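Local coordinates for Lmo0651 protein (Listeria monocytogenes serovar 1/2a, PDB 6EP3), which probably binds specific regulatory DNA as a GntR-family transcription factor, controls expression of the Listeria monocytogenes Agr system and mediates virulence, at residues Leu83-Ile87 against Ile156-Met160; Val91-Lys97 against Leu140-Ala144; Met105-Tyr111 against Tyr187-Ala191; Arg113-Met117 against Ala132-Phe136. All blocks are in the same frame, centred on the assembly; numbering follows the deposited sequence.

Contact 1: residues Leu83-Ile87 against Ile156-Met160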
loop_
_atom_site.group_PDB
_atom_site.type_symbol
_atom_site.label_atom_id
_atom_site.label_comp_id
_atom_site.label_asym_id
_atom_site.label_seq_id
_atom_site.Cartn_x
_atom_site.Cartn_y
_atom_site.Cartn_z
ATOM N N LEU B 83 -7.637 5.783 7.216
ATOM C CA LEU B 83 -6.846 4.562 7.322
ATOM C C LEU B 83 -7.714 3.386 7.762
ATOM O O LEU B 83 -7.588 2.275 7.230
ATOM C CB LEU B 83 -5.686 4.772 8.295
ATOM C CG LEU B 83 -4.746 5.906 7.881
ATOM C CD1 LEU B 83 -3.643 6.131 8.911
ATOM C CD2 LEU B 83 -4.150 5.636 6.502
ATOM N N MET B 84 -8.617 3.624 8.717
ATOM C CA MET B 84 -9.467 2.539 9.197
ATOM C C MET B 84 -10.469 2.096 8.136
ATOM O O MET B 84 -10.796 0.908 8.055
ATOM C CB MET B 84 -10.188 2.970 10.471
ATOM C CG MET B 84 -9.532 2.445 11.733
ATOM S SD MET B 84 -10.633 2.468 13.153
ATOM C CE MET B 84 -11.206 4.158 13.104
ATOM N N GLU B 85 -10.945 3.021 7.304
ATOM C CA GLU B 85 -11.811 2.633 6.196
ATOM C C GLU B 85 -11.063 1.744 5.213
ATOM O O GLU B 85 -11.612 0.750 4.714
ATOM C CB GLU B 85 -12.363 3.874 5.496
ATOM C CG GLU B 85 -13.299 4.704 6.357
ATOM C CD GLU B 85 -13.699 6.010 5.698
ATOM O OE1 GLU B 85 -14.660 6.646 6.180
ATOM O OE2 GLU B 85 -13.054 6.404 4.702
ATOM N N THR B 86 -9.804 2.082 4.923
ATOM C CA THR B 86 -8.999 1.201 4.080
ATOM C C THR B 86 -8.877 -0.186 4.704
ATOM O O THR B 86 -9.104 -1.213 4.039
ATOM C CB THR B 86 -7.622 1.819 3.839
ATOM O OG1 THR B 86 -7.772 3.070 3.151
ATOM C CG2 THR B 86 -6.746 0.880 3.018
ATOM N N ILE B 87 -8.542 -0.226 5.996
ATOM C CA ILE B 87 -8.417 -1.499 6.699
ATOM C C ILE B 87 -9.710 -2.295 6.596
ATOM O O ILE B 87 -9.693 -3.505 6.338
ATOM C CB ILE B 87 -8.019 -1.255 8.165
ATOM C CG1 ILE B 87 -6.611 -0.665 8.239
ATOM C CG2 ILE B 87 -8.104 -2.542 8.973
ATOM C CD1 ILE B 87 -6.243 -0.147 9.600
ATOM N N ILE B 156 0.110 0.538 6.949
ATOM C CA ILE B 156 -0.900 1.381 7.589
ATOM C C ILE B 156 -0.783 1.308 9.108
ATOM O O ILE B 156 -0.870 2.328 9.805
ATOM C CB ILE B 156 -2.309 0.974 7.129
ATOM C CG1 ILE B 156 -2.550 1.393 5.680
ATOM C CG2 ILE B 156 -3.359 1.570 8.057
ATOM C CD1 ILE B 156 -3.920 1.006 5.189
ATOM N N PHE B 157 -0.619 0.096 9.646
ATOM C CA PHE B 157 -0.501 -0.073 11.090
ATOM C C PHE B 157 0.742 0.627 11.613
ATOM O O PHE B 157 0.719 1.238 12.689
ATOM C CB PHE B 157 -0.452 -1.562 11.444
ATOM C CG PHE B 157 -1.787 -2.247 11.408
ATOM C CD1 PHE B 157 -2.939 -1.570 11.759
ATOM C CD2 PHE B 157 -1.886 -3.581 11.043
ATOM C CE1 PHE B 157 -4.173 -2.197 11.737
ATOM C CE2 PHE B 157 -3.116 -4.218 11.021
ATOM C CZ PHE B 157 -4.260 -3.525 11.368
ATOM N N PHE B 158 1.840 0.541 10.863
ATOM C CA PHE B 158 3.056 1.253 11.237
ATOM C C PHE B 158 2.792 2.746 11.344
ATOM O O PHE B 158 3.165 3.396 12.334
ATOM C CB PHE B 158 4.158 0.975 10.214
ATOM C CG PHE B 158 5.435 1.712 10.488
ATOM C CD1 PHE B 158 5.672 2.955 9.928
ATOM C CD2 PHE B 158 6.404 1.154 11.308
ATOM C CE1 PHE B 158 6.848 3.630 10.184
ATOM C CE2 PHE B 158 7.585 1.824 11.566
ATOM C CZ PHE B 158 7.805 3.064 11.005
ATOM N N GLN B 159 2.151 3.305 10.319
ATOM C CA GLN B 159 1.880 4.737 10.317
ATOM C C GLN B 159 0.972 5.129 11.477
ATOM O O GLN B 159 1.197 6.151 12.134
ATOM C CB GLN B 159 1.269 5.150 8.976
ATOM C CG GLN B 159 2.250 5.100 7.807
ATOM C CD GLN B 159 2.416 6.443 7.119
ATOM O OE1 GLN B 159 2.106 7.488 7.690
ATOM N NE2 GLN B 159 2.908 6.420 5.884
ATOM N N MET B 160 -0.045 4.316 11.765
ATOM C CA MET B 160 -0.929 4.624 12.887
ATOM C C MET B 160 -0.169 4.603 14.207
ATOM O O MET B 160 -0.216 5.573 14.978
ATOM C CB MET B 160 -2.109 3.655 12.921
ATOM C CG MET B 160 -3.271 4.116 12.073
ATOM S SD MET B 160 -4.732 3.094 12.276
ATOM C CE MET B 160 -4.037 1.512 11.889
#
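Ile87 pushes its CD1 methyl into a hollow on helix 147-163 that is walled by Ile156, Phe157 and Met160. Three carbons meet this one methyl: CG2 of Ile156, CE1 of Phe157 and CE of Met160, the last lying 3.6 Å from Ile87 CD1. The two chains of Ile87 and Met160 arrive tip to tip, and Met160 manages this by folding at its last torsion (chi3 -55°), which brings CE, rather than SD, up to Ile87 CD1. Against Phe157 the methyl comes in obliquely, with 3.6 Å between Ile87 CD1 and Phe157 CE1.

Ile156 supplies the answering bump, and its two branches divide the work. CG2, held anti to the backbone N, slips between Leu83 and Ile87, 4.0 Å from Leu83 CB and 3.7 Å from Ile87 CD1. The other branch runs out straight (chi2 180°) to place CD1 3.6 Å from Thr86 CG2. At the other end of the patch Leu83 and Met160 lie alongside with their chains running opposite ways, bringing Leu83 CD1 to 3.8 Å from Met160 CG.

No hydrogen bond crosses this interface. The hydroxyl of Thr86 bonds to Gln149 of the second subunit and weakly to Gln82 O of its own helix.

The segments run nearly antiparallel, at 155°, with axes 11.0 Å apart, a separation that side chains rather than backbones must bridge. Within the all-helical FCD domain, helix 126-142 packs on Ile87 and Phe157 through Ile137, helix 195-219 reaches Ile87 through Phe206, and Tyr148 of the second subunit packs on Leu83.

Contact 2: residues Val91-Lys97 against Leu140-Ala144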
loop_
_atom_site.group_PDB
_atom_site.type_symbol
_atom_site.label_atom_id
_atom_site.label_comp_id
_atom_site.label_asym_id
_atom_site.label_seq_id
_atom_site.Cartn_x
_atom_site.Cartn_y
_atom_site.Cartn_z
ATOM N N VAL B 91 -10.582 -5.984 5.160
ATOM C CA VAL B 91 -11.049 -7.080 6.014
ATOM C C VAL B 91 -12.329 -7.689 5.454
ATOM O O VAL B 91 -12.471 -8.920 5.352
ATOM C CB VAL B 91 -11.254 -6.590 7.460
ATOM C CG1 VAL B 91 -11.880 -7.686 8.313
ATOM C CG2 VAL B 91 -9.945 -6.124 8.071
ATOM N N ASP B 92 -13.293 -6.835 5.101
ATOM C CA ASP B 92 -14.566 -7.329 4.594
ATOM C C ASP B 92 -14.380 -8.095 3.292
ATOM O O ASP B 92 -14.977 -9.163 3.107
ATOM C CB ASP B 92 -15.543 -6.170 4.405
ATOM C CG ASP B 92 -16.914 -6.637 3.960
ATOM O OD1 ASP B 92 -17.640 -7.220 4.794
ATOM O OD2 ASP B 92 -17.263 -6.427 2.779
ATOM N N ALA B 93 -13.555 -7.573 2.377
ATOM C CA ALA B 93 -13.316 -8.288 1.129
ATOM C C ALA B 93 -12.585 -9.603 1.374
ATOM O O ALA B 93 -12.838 -10.593 0.682
ATOM C CB ALA B 93 -12.537 -7.411 0.151
ATOM N N ALA B 94 -11.678 -9.635 2.352
ATOM C CA ALA B 94 -11.004 -10.885 2.684
ATOM C C ALA B 94 -12.010 -11.938 3.119
ATOM O O ALA B 94 -11.986 -13.079 2.635
ATOM C CB ALA B 94 -9.969 -10.651 3.786
ATOM N N ILE B 95 -12.908 -11.569 4.034
ATOM C CA ILE B 95 -13.891 -12.534 4.519
ATOM C C ILE B 95 -14.822 -12.959 3.389
ATOM O O ILE B 95 -15.153 -14.144 3.247
ATOM C CB ILE B 95 -14.659 -11.961 5.724
ATOM C CG1 ILE B 95 -13.685 -11.650 6.861
ATOM C CG2 ILE B 95 -15.685 -12.950 6.229
ATOM C CD1 ILE B 95 -12.730 -12.787 7.152
ATOM N N ALA B 96 -15.233 -12.009 2.547
ATOM C CA ALA B 96 -16.119 -12.337 1.435
ATOM C C ALA B 96 -15.451 -13.305 0.464
ATOM O O ALA B 96 -16.067 -14.278 0.015
ATOM C CB ALA B 96 -16.550 -11.057 0.714
ATOM N N LYS B 97 -14.190 -13.045 0.116
ATOM C CA LYS B 97 -13.482 -13.925 -0.807
ATOM C C LYS B 97 -13.299 -15.313 -0.214
ATOM O O LYS B 97 -13.536 -16.321 -0.892
ATOM C CB LYS B 97 -12.131 -13.315 -1.180
ATOM C CG LYS B 97 -11.369 -14.098 -2.243
ATOM C CD LYS B 97 -9.966 -13.543 -2.441
ATOM C CE LYS B 97 -9.179 -14.362 -3.457
ATOM N NZ LYS B 97 -7.750 -13.949 -3.498
ATOM N N LEU B 140 -7.231 -11.809 9.949
ATOM C CA LEU B 140 -8.471 -11.695 9.185
ATOM C C LEU B 140 -8.188 -11.373 7.721
ATOM O O LEU B 140 -8.764 -11.987 6.814
ATOM C CB LEU B 140 -9.360 -10.608 9.787
ATOM C CG LEU B 140 -10.110 -10.969 11.064
ATOM C CD1 LEU B 140 -10.994 -9.808 11.477
ATOM C CD2 LEU B 140 -10.932 -12.224 10.846
ATOM N N ILE B 141 -7.277 -10.432 7.477
ATOM C CA ILE B 141 -6.990 -10.020 6.102
ATOM C C ILE B 141 -6.243 -11.116 5.353
ATOM O O ILE B 141 -6.481 -11.347 4.160
ATOM C CB ILE B 141 -6.211 -8.695 6.095
ATOM C CG1 ILE B 141 -7.075 -7.594 6.700
ATOM C CG2 ILE B 141 -5.784 -8.330 4.677
ATOM C CD1 ILE B 141 -6.456 -6.239 6.644
ATOM N N SER B 142 -5.333 -11.810 6.036
ATOM C CA SER B 142 -4.599 -12.905 5.424
ATOM C C SER B 142 -5.525 -14.029 5.010
ATOM O O SER B 142 -5.160 -14.839 4.152
ATOM C CB SER B 142 -3.550 -13.447 6.394
ATOM O OG SER B 142 -4.124 -14.420 7.253
ATOM N N PHE B 143 -6.717 -14.094 5.604
ATOM C CA PHE B 143 -7.689 -15.072 5.124
ATOM C C PHE B 143 -7.974 -14.930 3.628
ATOM O O PHE B 143 -8.459 -15.883 3.010
ATOM C CB PHE B 143 -8.991 -14.969 5.921
ATOM C CG PHE B 143 -8.883 -15.500 7.328
ATOM C CD1 PHE B 143 -7.771 -16.224 7.727
ATOM C CD2 PHE B 143 -9.897 -15.279 8.245
ATOM C CE1 PHE B 143 -7.670 -16.717 9.019
ATOM C CE2 PHE B 143 -9.805 -15.766 9.532
ATOM C CZ PHE B 143 -8.686 -16.487 9.921
ATOM N N ALA B 144 -7.679 -13.774 3.026
ATOM C CA ALA B 144 -7.834 -13.624 1.584
ATOM C C ALA B 144 -6.697 -14.254 0.791
ATOM O O ALA B 144 -6.820 -14.377 -0.432
ATOM C CB ALA B 144 -7.945 -12.144 1.201
#
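The carbonyl oxygen of Ala144 accepts a hydrogen bond from Lys97, with 3.2 Å between Lys97 NZ and Ala144 O. The ammonium lies nearly on the line of the carbonyl (C=O...N 163°), and it gets there because the lysine chain is fully stretched beyond CG. The same nitrogen forms a salt bridge with Glu85 of the second subunit, so one charged group ties the chain leaving helix 126-142 to the dimer partner.

Small residues let the backbones come close behind this bond. Ala94 and Ala144 set their CB atoms 3.6 Å apart, with their CA atoms only 4.3 Å from each other, and Ala94 CB also rests 3.5 Å from Leu140 O. Val91 splits its methyls between Leu140 and Ile141: CG1 leans on Leu140 CD1, while CG2 sits 3.5 Å from Ile141 CG1, the side chains of Val91 and Ile141 crossing at about a right angle. Ile95 starts away from the partner, yet its CD1 turns back to meet the edge of the Phe143 ring in plane, 3.9 Å from Phe143 CD2.

The contact thus joins helix 77-101 to the C-terminal part of helix 126-142 within the helical FCD domain, enclosed by further helices: 195-219 touches Val91 and Ile95, 147-163 touches Ile141 and Ala144, and 107-123 and 173-192 both reach Leu140 and Phe143.

Contact 3: residues Met105-Tyr111 against Tyr187-Ala191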
loop_
_atom_site.group_PDB
_atom_site.type_symbol
_atom_site.label_atom_id
_atom_site.label_comp_id
_atom_site.label_asym_id
_atom_site.label_seq_id
_atom_site.Cartn_x
_atom_site.Cartn_y
_atom_site.Cartn_z
ATOM N N MET B 105 -9.790 -21.139 6.312
ATOM C CA MET B 105 -9.298 -20.081 7.182
ATOM C C MET B 105 -8.543 -20.678 8.363
ATOM O O MET B 105 -9.043 -21.585 9.036
ATOM C CB MET B 105 -10.458 -19.222 7.679
ATOM C CG MET B 105 -11.316 -18.632 6.577
ATOM S SD MET B 105 -12.762 -17.794 7.252
ATOM C CE MET B 105 -14.082 -18.747 6.512
ATOM N N ASP B 106 -7.335 -20.171 8.610
ATOM C CA ASP B 106 -6.540 -20.574 9.771
ATOM C C ASP B 106 -7.175 -19.970 11.019
ATOM O O ASP B 106 -6.695 -18.988 11.590
ATOM C CB ASP B 106 -5.090 -20.133 9.618
ATOM C CG ASP B 106 -4.137 -20.946 10.474
ATOM O OD1 ASP B 106 -3.028 -21.263 9.995
ATOM O OD2 ASP B 106 -4.490 -21.266 11.629
ATOM N N LEU B 107 -8.287 -20.573 11.449
ATOM C CA LEU B 107 -9.012 -20.059 12.606
ATOM C C LEU B 107 -8.287 -20.336 13.916
ATOM O O LEU B 107 -8.573 -19.670 14.918
ATOM C CB LEU B 107 -10.418 -20.659 12.657
ATOM C CG LEU B 107 -11.317 -20.294 11.477
ATOM C CD1 LEU B 107 -12.670 -20.954 11.626
ATOM C CD2 LEU B 107 -11.465 -18.783 11.369
ATOM N N GLU B 108 -7.354 -21.293 13.932
ATOM C CA GLU B 108 -6.583 -21.541 15.147
ATOM C C GLU B 108 -5.577 -20.427 15.389
ATOM O O GLU B 108 -5.394 -19.975 16.528
ATOM C CB GLU B 108 -5.873 -22.887 15.049
ATOM C CG GLU B 108 -6.813 -24.066 14.961
ATOM C CD GLU B 108 -6.137 -25.289 14.393
ATOM O OE1 GLU B 108 -5.024 -25.145 13.842
ATOM O OE2 GLU B 108 -6.716 -26.392 14.493
ATOM N N LYS B 109 -4.935 -19.954 14.321
ATOM C CA LYS B 109 -4.076 -18.783 14.439
ATOM C C LYS B 109 -4.877 -17.567 14.879
ATOM O O LYS B 109 -4.414 -16.776 15.708
ATOM C CB LYS B 109 -3.368 -18.518 13.111
ATOM C CG LYS B 109 -2.169 -17.593 13.223
ATOM C CD LYS B 109 -1.437 -17.464 11.896
ATOM C CE LYS B 109 -2.309 -16.789 10.846
ATOM N NZ LYS B 109 -1.556 -16.427 9.611
ATOM N N LEU B 110 -6.087 -17.406 14.343
ATOM C CA LEU B 110 -6.924 -16.279 14.733
ATOM C C LEU B 110 -7.294 -16.362 16.208
ATOM O O LEU B 110 -7.285 -15.351 16.920
ATOM C CB LEU B 110 -8.180 -16.240 13.864
ATOM C CG LEU B 110 -9.069 -15.001 13.943
ATOM C CD1 LEU B 110 -8.411 -13.827 13.235
ATOM C CD2 LEU B 110 -10.421 -15.304 13.333
ATOM N N TYR B 111 -7.635 -17.562 16.678
ATOM C CA TYR B 111 -7.928 -17.746 18.095
ATOM C C TYR B 111 -6.719 -17.391 18.949
ATOM O O TYR B 111 -6.853 -16.723 19.981
ATOM C CB TYR B 111 -8.375 -19.185 18.344
ATOM C CG TYR B 111 -8.872 -19.456 19.742
ATOM C CD1 TYR B 111 -10.145 -19.066 20.131
ATOM C CD2 TYR B 111 -8.079 -20.126 20.662
ATOM C CE1 TYR B 111 -10.610 -19.321 21.406
ATOM C CE2 TYR B 111 -8.536 -20.390 21.941
ATOM C CZ TYR B 111 -9.802 -19.983 22.307
ATOM O OH TYR B 111 -10.262 -20.236 23.576
ATOM N N TYR B 187 -14.420 -14.439 15.671
ATOM C CA TYR B 187 -13.842 -15.776 15.568
ATOM C C TYR B 187 -14.925 -16.848 15.629
ATOM O O TYR B 187 -14.918 -17.804 14.847
ATOM C CB TYR B 187 -12.812 -16.007 16.675
ATOM C CG TYR B 187 -12.539 -17.479 16.905
ATOM C CD1 TYR B 187 -11.684 -18.181 16.064
ATOM C CD2 TYR B 187 -13.160 -18.176 17.937
ATOM C CE1 TYR B 187 -11.439 -19.525 16.252
ATOM C CE2 TYR B 187 -12.927 -19.527 18.129
ATOM C CZ TYR B 187 -12.063 -20.194 17.285
ATOM O OH TYR B 187 -11.819 -21.535 17.471
ATOM N N GLU B 188 -15.853 -16.714 16.581
ATOM C CA GLU B 188 -16.873 -17.738 16.772
ATOM C C GLU B 188 -17.827 -17.802 15.590
ATOM O O GLU B 188 -18.188 -18.895 15.136
ATOM C CB GLU B 188 -17.642 -17.480 18.067
ATOM C CG GLU B 188 -16.922 -17.954 19.316
ATOM C CD GLU B 188 -17.712 -17.700 20.585
ATOM O OE1 GLU B 188 -18.937 -17.472 20.495
ATOM O OE2 GLU B 188 -17.102 -17.727 21.673
ATOM N N LEU B 189 -18.248 -16.647 15.073
ATOM C CA LEU B 189 -19.129 -16.655 13.914
ATOM C C LEU B 189 -18.431 -17.262 12.708
ATOM O O LEU B 189 -19.028 -18.066 11.981
ATOM C CB LEU B 189 -19.617 -15.242 13.610
ATOM C CG LEU B 189 -20.529 -14.641 14.680
ATOM C CD1 LEU B 189 -20.731 -13.160 14.431
ATOM C CD2 LEU B 189 -21.864 -15.367 14.723
ATOM N N LEU B 190 -17.147 -16.944 12.513
ATOM C CA LEU B 190 -16.412 -17.551 11.412
ATOM C C LEU B 190 -16.321 -19.060 11.584
ATOM O O LEU B 190 -16.532 -19.815 10.627
ATOM C CB LEU B 190 -15.014 -16.938 11.314
ATOM C CG LEU B 190 -14.934 -15.511 10.770
ATOM C CD1 LEU B 190 -13.491 -15.043 10.719
ATOM C CD2 LEU B 190 -15.582 -15.423 9.396
ATOM N N ALA B 191 -16.053 -19.520 12.810
ATOM C CA ALA B 191 -15.928 -20.952 13.052
ATOM C C ALA B 191 -17.254 -21.675 12.863
ATOM O O ALA B 191 -17.267 -22.843 12.457
ATOM C CB ALA B 191 -15.378 -21.198 14.457
#
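This is an antiparallel helix-helix contact, partly buried, joining the start of helix 107-123 to the end of helix 173-192 in the FCD domain, with segment axes 10.6 Å apart at 166°. The Tyr187 ring bridges much of that gap. With chi1 at 161°, its CG is carried to the far side from the backbone N, and the ring reaches over the first turn of the other helix.

Tyr111 covers one face of it: Tyr111 CB lies 4.1 Å from the centroid of the Tyr187 ring as a CH-pi contact, and Tyr111 CD1 is 3.5 Å from Tyr187 CE2. The two rings are tilted obliquely, their planes 48° apart. At the ring's edge, near its plane, Leu107 O approaches Tyr187 CE1 to 3.2 Å.

Leucines do most of the remaining packing, with Met105 SD beside Leu190 CD2. Leu107 forks over the partner helix, CD1 reaching Ala191 CA at 3.6 Å and CD2 meeting Leu190 CB, while the side chains of Leu110 and Leu190 cross at about a right angle, with Leu110 CD2 4.0 Å from Leu190 CD1. Asp106 N-caps helix 107-123, its OD2 accepting from Lys109 N at 3.0 Å.

With no hydrogen bond between the segments, cohesion comes from aliphatic and aromatic surfaces; the capping bond organises one helix start without bridging to the other.

Contact 4: residues Arg113-Met117 against Ala132-Phe136. With EDO (1,2-ethanediol), chain L; SO4 (sulfate ion), chain O.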
loop_
_atom_site.group_PDB
_atom_site.type_symbol
_atom_site.label_atom_id
_atom_site.label_comp_id
_atom_site.label_asym_id
_atom_site.label_seq_id
_atom_site.Cartn_x
_atom_site.Cartn_y
_atom_site.Cartn_z
ATOM N N ARG B 113 -4.378 -15.252 18.196
ATOM C CA ARG B 113 -4.203 -13.797 18.170
ATOM C C ARG B 113 -5.212 -13.097 19.077
ATOM O O ARG B 113 -4.858 -12.158 19.809
ATOM C CB ARG B 113 -4.334 -13.270 16.740
ATOM C CG ARG B 113 -3.424 -13.923 15.704
ATOM C CD ARG B 113 -2.158 -13.114 15.479
ATOM N NE ARG B 113 -1.168 -13.836 14.684
ATOM C CZ ARG B 113 -0.865 -13.548 13.419
ATOM N NH1 ARG B 113 -1.473 -12.543 12.791
ATOM N NH2 ARG B 113 0.051 -14.261 12.779
ATOM N N MET B 114 -6.472 -13.535 19.039
ATOM C CA MET B 114 -7.476 -12.989 19.946
ATOM C C MET B 114 -7.083 -13.226 21.401
ATOM O O MET B 114 -7.255 -12.346 22.257
ATOM C CB MET B 114 -8.842 -13.612 19.642
ATOM C CG MET B 114 -9.979 -13.109 20.524
ATOM S SD MET B 114 -10.155 -14.080 22.045
ATOM C CE MET B 114 -10.180 -15.743 21.392
ATOM N N GLN B 115 -6.537 -14.406 21.699
ATOM C CA GLN B 115 -6.138 -14.695 23.071
ATOM C C GLN B 115 -4.926 -13.878 23.490
ATOM O O GLN B 115 -4.800 -13.527 24.666
ATOM C CB GLN B 115 -5.867 -16.188 23.238
ATOM C CG GLN B 115 -7.131 -17.016 23.236
ATOM C CD GLN B 115 -7.000 -18.288 24.044
ATOM O OE1 GLN B 115 -7.966 -18.744 24.652
ATOM N NE2 GLN B 115 -5.807 -18.876 24.047
ATOM N N GLU B 116 -4.031 -13.560 22.552
ATOM C CA GLU B 116 -2.926 -12.665 22.886
ATOM C C GLU B 116 -3.442 -11.268 23.195
ATOM O O GLU B 116 -2.917 -10.586 24.087
ATOM C CB GLU B 116 -1.903 -12.630 21.751
ATOM C CG GLU B 116 -0.943 -13.808 21.761
ATOM C CD GLU B 116 -0.069 -13.845 23.001
ATOM O OE1 GLU B 116 -0.545 -14.296 24.065
ATOM O OE2 GLU B 116 1.105 -13.436 22.909
ATOM N N MET B 117 -4.462 -10.824 22.460
ATOM C CA MET B 117 -5.161 -9.600 22.842
ATOM C C MET B 117 -5.653 -9.680 24.283
ATOM O O MET B 117 -5.417 -8.773 25.089
ATOM C CB MET B 117 -6.333 -9.345 21.905
ATOM C CG MET B 117 -5.954 -8.793 20.563
ATOM S SD MET B 117 -7.330 -9.088 19.457
ATOM C CE MET B 117 -8.282 -7.629 19.839
ATOM N N ALA B 132 -1.219 -6.572 19.135
ATOM C CA ALA B 132 -1.981 -7.815 19.049
ATOM C C ALA B 132 -3.321 -7.604 18.353
ATOM O O ALA B 132 -3.768 -8.455 17.575
ATOM C CB ALA B 132 -2.182 -8.391 20.456
ATOM N N HIS B 133 -3.984 -6.481 18.637
ATOM C CA HIS B 133 -5.181 -6.094 17.900
ATOM C C HIS B 133 -4.886 -5.989 16.407
ATOM O O HIS B 133 -5.650 -6.493 15.565
ATOM C CB HIS B 133 -5.694 -4.769 18.473
ATOM C CG HIS B 133 -6.853 -4.180 17.735
ATOM N ND1 HIS B 133 -7.998 -4.890 17.449
ATOM C CD2 HIS B 133 -7.048 -2.935 17.239
ATOM C CE1 HIS B 133 -8.847 -4.111 16.804
ATOM N NE2 HIS B 133 -8.293 -2.920 16.661
ATOM N N HIS B 134 -3.759 -5.358 16.062
ATOM C CA HIS B 134 -3.369 -5.241 14.660
ATOM C C HIS B 134 -3.097 -6.609 14.042
ATOM O O HIS B 134 -3.452 -6.853 12.886
ATOM C CB HIS B 134 -2.140 -4.342 14.538
ATOM C CG HIS B 134 -2.409 -2.913 14.887
ATOM N ND1 HIS B 134 -1.401 -1.987 15.055
ATOM C CD2 HIS B 134 -3.571 -2.249 15.092
ATOM C CE1 HIS B 134 -1.933 -0.815 15.356
ATOM N NE2 HIS B 134 -3.247 -0.946 15.383
ATOM N N ARG B 135 -2.475 -7.517 14.799
ATOM C CA ARG B 135 -2.176 -8.846 14.263
ATOM C C ARG B 135 -3.441 -9.680 14.081
ATOM O O ARG B 135 -3.532 -10.471 13.137
ATOM C CB ARG B 135 -1.184 -9.577 15.168
ATOM C CG ARG B 135 0.179 -8.903 15.293
ATOM C CD ARG B 135 1.298 -9.797 14.789
ATOM N NE ARG B 135 1.682 -10.809 15.769
ATOM C CZ ARG B 135 2.126 -12.022 15.454
ATOM N NH1 ARG B 135 2.241 -12.381 14.182
ATOM N NH2 ARG B 135 2.453 -12.880 16.410
ATOM N N PHE B 136 -4.429 -9.508 14.958
ATOM C CA PHE B 136 -5.735 -10.130 14.747
ATOM C C PHE B 136 -6.369 -9.633 13.446
ATOM O O PHE B 136 -6.882 -10.422 12.632
ATOM C CB PHE B 136 -6.638 -9.839 15.948
ATOM C CG PHE B 136 -8.029 -10.385 15.814
ATOM C CD1 PHE B 136 -8.317 -11.682 16.201
ATOM C CD2 PHE B 136 -9.050 -9.601 15.303
ATOM C CE1 PHE B 136 -9.598 -12.188 16.080
ATOM C CE2 PHE B 136 -10.336 -10.104 15.173
ATOM C CZ PHE B 136 -10.609 -11.397 15.561
HETATM C C1 EDO L . -7.845 -0.576 14.340
HETATM O O1 EDO L . -8.532 -0.275 15.559
HETATM C C2 EDO L . -6.852 0.541 14.047
HETATM O O2 EDO L . -5.942 0.657 15.147
HETATM S S SO4 O . 1.645 -17.429 14.626
HETATM O O1 SO4 O . 1.333 -18.281 13.483
HETATM O O2 SO4 O . 2.793 -16.585 14.303
HETATM O O3 SO4 O . 1.956 -18.270 15.779
HETATM O O4 SO4 O . 0.496 -16.581 14.937
#
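Arg113 and Arg135 stack at one side of an antiparallel helical hairpin, in which helices 107-123 and 126-142 of the FCD domain follow each other in the chain; the axes of the two segments run at 161°, 8.5 Å apart.

The polar interactions centre on Arg113. Its NH1 donates to Arg135 O at 2.9 Å; the acceptor lies in the guanidinium plane, but the donor stands 46° out of the carbonyl plane. A bend at chi2 swings the guanidinium across to the other helix, where it lies on that of Arg135, centres 3.9 Å apart and planes at 28°. A sulfate, probably from the crystallisation liquor, takes bonds from Arg113 NE and NH2 through one oxygen and probably offsets part of the positive charge in the crystal.

Apolar packing occupies the inner side. Met117 CG presses on Ala132 CB at 3.8 Å, and its sulfur makes an oblique Met-aromatic contact with Phe136, 4.6 Å from Met117 SD to the ring centroid. Met114 CB meets the same ring at CE1.

Beyond the hairpin, an ethanediol, probably also from the crystallisation liquor and hydrogen-bonded to Tyr80 as well, spans two histidines, with His134 NE2 3.1 Å from its O2 and His133 NE2 2.9 Å from its O1.

Contacts 1, 2 and 4 are buried and contact 3 only partly so, lying farthest from the chain centre, about 21 Å away. Contacts 1 and 2 share helix 77-101 and both reach the second subunit, whereas contacts 3 and 4 share helix 107-123 and meet no other chain of the assembly. Helix 126-142 serves both contact 2 and contact 4. Chemistry follows place: contact 1 is purely apolar across its segments, contact 2 adds a lysine shared with the dimer partner, contact 3 relies on tyrosines and leucines, and contact 4 pairs an apolar inner side with stacked arginines. Phe157 and His134 join contacts 1 and 4, while Leu110 packs against both Leu140 and Phe136, linking contact 3 to contacts 2 and 4.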